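Local coordinates for protein cellulose hydrolase (Bacillus licheniformis, PDB 4YZT) that hydrolyses internal beta-1,4-glucosidic bonds of cellulose as a three-module endoglucanase of glycoside hydrolase family 5, at residues H287-F290 and V291-H295. Residues are numbered along the deposited sequence; the frame is centred on the assembly and turned at random.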
ATOM      1  N   HIS A 287      -2.880   9.251   0.270  1.00 11.09           N
ATOM      2  CA  HIS A 287      -2.252   9.020  -1.025  1.00 11.71           C
ATOM      3  C   HIS A 287      -2.009  10.334  -1.773  1.00 12.00           C
ATOM      4  O   HIS A 287      -0.921  10.548  -2.315  1.00 13.02           O
ATOM      5  CB  HIS A 287      -3.088   8.056  -1.861  1.00  8.90           C
ATOM      6  CG  HIS A 287      -2.922   6.621  -1.461  1.00 10.27           C
ATOM      7  ND1 HIS A 287      -3.585   6.064  -0.389  1.00  9.67           N
ATOM      8  CD2 HIS A 287      -2.154   5.631  -1.984  1.00 11.72           C
ATOM      9  CE1 HIS A 287      -3.242   4.792  -0.271  1.00 13.41           C
ATOM     10  NE2 HIS A 287      -2.373   4.504  -1.224  1.00 15.29           N
ATOM     11  N   ASP A 288      -2.993  11.229  -1.790  1.00  9.51           N
ATOM     12  CA  ASP A 288      -2.807  12.504  -2.472  1.00 12.14           C
ATOM     13  C   ASP A 288      -1.672  13.308  -1.851  1.00 14.39           C
ATOM     14  O   ASP A 288      -0.855  13.893  -2.557  1.00 12.25           O
ATOM     15  CB  ASP A 288      -4.085  13.347  -2.449  1.00 13.96           C
ATOM     16  CG  ASP A 288      -3.891  14.692  -3.122  1.00 17.65           C
ATOM     17  OD1 ASP A 288      -3.834  14.738  -4.374  1.00 20.05           O
ATOM     18  OD2 ASP A 288      -3.771  15.705  -2.402  1.00 17.02           O
ATOM     19  N   THR A 289      -1.622  13.319  -0.522  1.00 14.48           N
ATOM     20  CA  THR A 289      -0.620  14.107   0.180  1.00 14.75           C
ATOM     21  C   THR A 289       0.768  13.543  -0.074  1.00 14.55           C
ATOM     22  O   THR A 289       1.685  14.292  -0.429  1.00 15.82           O
ATOM     23  CB  THR A 289      -0.884  14.148   1.699  1.00 13.90           C
ATOM     24  OG1 THR A 289      -2.188  14.695   1.938  1.00 15.36           O
ATOM     25  CG2 THR A 289       0.156  15.004   2.410  1.00 14.90           C
ATOM     26  N   PHE A 290       0.928  12.231   0.098  1.00 13.52           N
ATOM     27  CA  PHE A 290       2.245  11.644  -0.110  1.00 12.74           C
ATOM     28  C   PHE A 290       2.715  11.739  -1.558  1.00 12.90           C
ATOM     29  O   PHE A 290       3.868  12.084  -1.813  1.00 11.61           O
ATOM     30  CB  PHE A 290       2.303  10.179   0.321  1.00 10.66           C
ATOM     31  CG  PHE A 290       3.678   9.606   0.193  1.00 11.81           C
ATOM     32  CD1 PHE A 290       4.668   9.964   1.097  1.00 13.26           C
ATOM     33  CD2 PHE A 290       4.002   8.754  -0.858  1.00 12.64           C
ATOM     34  CE1 PHE A 290       5.953   9.478   0.969  1.00 15.33           C
ATOM     35  CE2 PHE A 290       5.287   8.254  -0.990  1.00 11.68           C
ATOM     36  CZ  PHE A 290       6.260   8.615  -0.079  1.00 14.72           C
ATOM     37  N   VAL A 291       1.847  11.430  -2.513  1.00 12.71           N
ATOM     38  CA  VAL A 291       2.302  11.446  -3.899  1.00  7.28           C
ATOM     39  C   VAL A 291       2.633  12.877  -4.341  1.00  9.65           C
ATOM     40  O   VAL A 291       3.610  13.087  -5.067  1.00 13.29           O
ATOM     41  CB  VAL A 291       1.263  10.803  -4.842  1.00  8.62           C
ATOM     42  CG1 VAL A 291       1.728  10.900  -6.317  1.00  8.61           C
ATOM     43  CG2 VAL A 291       1.072   9.351  -4.450  1.00  6.99           C
ATOM     44  N   ARG A 292       1.849  13.857  -3.892  1.00  8.15           N
ATOM     45  CA  ARG A 292       2.150  15.252  -4.225  1.00 14.68           C
ATOM     46  C   ARG A 292       3.479  15.683  -3.613  1.00 12.13           C
ATOM     47  O   ARG A 292       4.222  16.432  -4.225  1.00 12.39           O
ATOM     48  CB  ARG A 292       1.027  16.202  -3.778  1.00 20.31           C
ATOM     49  CG  ARG A 292      -0.231  16.104  -4.644  1.00 28.56           C
ATOM     50  CD  ARG A 292      -1.077  17.375  -4.629  1.00 36.72           C
ATOM     51  NE  ARG A 292      -1.835  17.565  -3.393  1.00 43.38           N
ATOM     52  CZ  ARG A 292      -1.440  18.331  -2.378  1.00 48.75           C
ATOM     53  NH1 ARG A 292      -0.282  18.975  -2.442  1.00 50.07           N
ATOM     54  NH2 ARG A 292      -2.201  18.448  -1.293  1.00 50.58           N
ATOM     55  N   LEU A 293       3.783  15.214  -2.407  1.00 10.12           N
ATOM     56  CA  LEU A 293       5.059  15.552  -1.781  1.00 11.98           C
ATOM     57  C   LEU A 293       6.235  14.906  -2.525  1.00 11.98           C
ATOM     58  O   LEU A 293       7.259  15.557  -2.754  1.00 12.27           O
ATOM     59  CB  LEU A 293       5.070  15.145  -0.308  1.00 12.09           C
ATOM     60  CG  LEU A 293       4.252  16.029   0.632  1.00 12.68           C
ATOM     61  CD1 LEU A 293       4.105  15.364   2.023  1.00 14.46           C
ATOM     62  CD2 LEU A 293       4.917  17.402   0.749  1.00 14.96           C
ATOM     63  N   ALA A 294       6.087  13.641  -2.909  1.00 12.32           N
ATOM     64  CA  ALA A 294       7.106  12.978  -3.725  1.00 12.63           C
ATOM     65  C   ALA A 294       7.332  13.756  -5.032  1.00 13.82           C
ATOM     66  O   ALA A 294       8.465  14.027  -5.431  1.00 13.18           O
ATOM     67  CB  ALA A 294       6.705  11.541  -4.018  1.00 11.30           C
ATOM     68  N   HIS A 295       6.244  14.136  -5.693  1.00 12.76           N
ATOM     69  CA  HIS A 295       6.368  14.900  -6.928  1.00 11.49           C
ATOM     70  C   HIS A 295       7.076  16.235  -6.684  1.00 12.32           C
ATOM     71  O   HIS A 295       7.983  16.606  -7.436  1.00 15.24           O
ATOM     72  CB  HIS A 295       4.984  15.121  -7.560  1.00 10.37           C
ATOM     73  CG  HIS A 295       5.038  15.430  -9.028  1.00 12.46           C
ATOM     74  ND1 HIS A 295       5.136  16.718  -9.514  1.00 13.73           N
ATOM     75  CD2 HIS A 295       5.024  14.621 -10.114  1.00 13.56           C
ATOM     76  CE1 HIS A 295       5.186  16.687 -10.834  1.00 15.05           C
ATOM     77  NE2 HIS A 295       5.109  15.426 -11.225  1.00 14.33           N
TER
HETATM   78  O   HOH W   1      -3.743  16.580   0.040  1.00 27.64           O
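Arg292 reaches obliquely across to the carboxylate of Asp288, one helical turn earlier, which meets the edge of its guanidinium in an i/i+4 salt bridge: NE of Arg292 lies 2.9 Å from OD2 of Asp288. The bend at chi3 (-75°) turns the guanidinium back onto the acid; the planes are 55° apart, and both nitrogens turn to the single oxygen OD2. NE reaches the syn side of OD2 from outside the carboxylate plane, whereas Arg292 NH2 adds a weak bond to Asp288 OD2 at 3.3 Å. A water reinforces the pair, donating to Asp288 OD2 at 2.6 Å and accepting from Arg292 NH2; it also donates to Thr289 OG1, itself hydrogen-bonded to Leu285 O. Asp288 OD1 is hydrogen-bonded to Asn336 ND2. A methionine in place of Arg292 would probably leave OD2 without its cationic mate and the water without one of its partners. On the adjoining flank, Thr289 CG2 runs alongside Leu293 CD1 at 4.0 Å. Backbone bonds from Arg292 N to Asp288 O and Leu293 N to Thr289 O underlie the two pairs. Within the TIM barrel, this part of helix 280-296 packs Phe290 and Ala294 on Ile269 of strand 267-272, Leu293 against helix 243-261, and Val291 against helix 321-330.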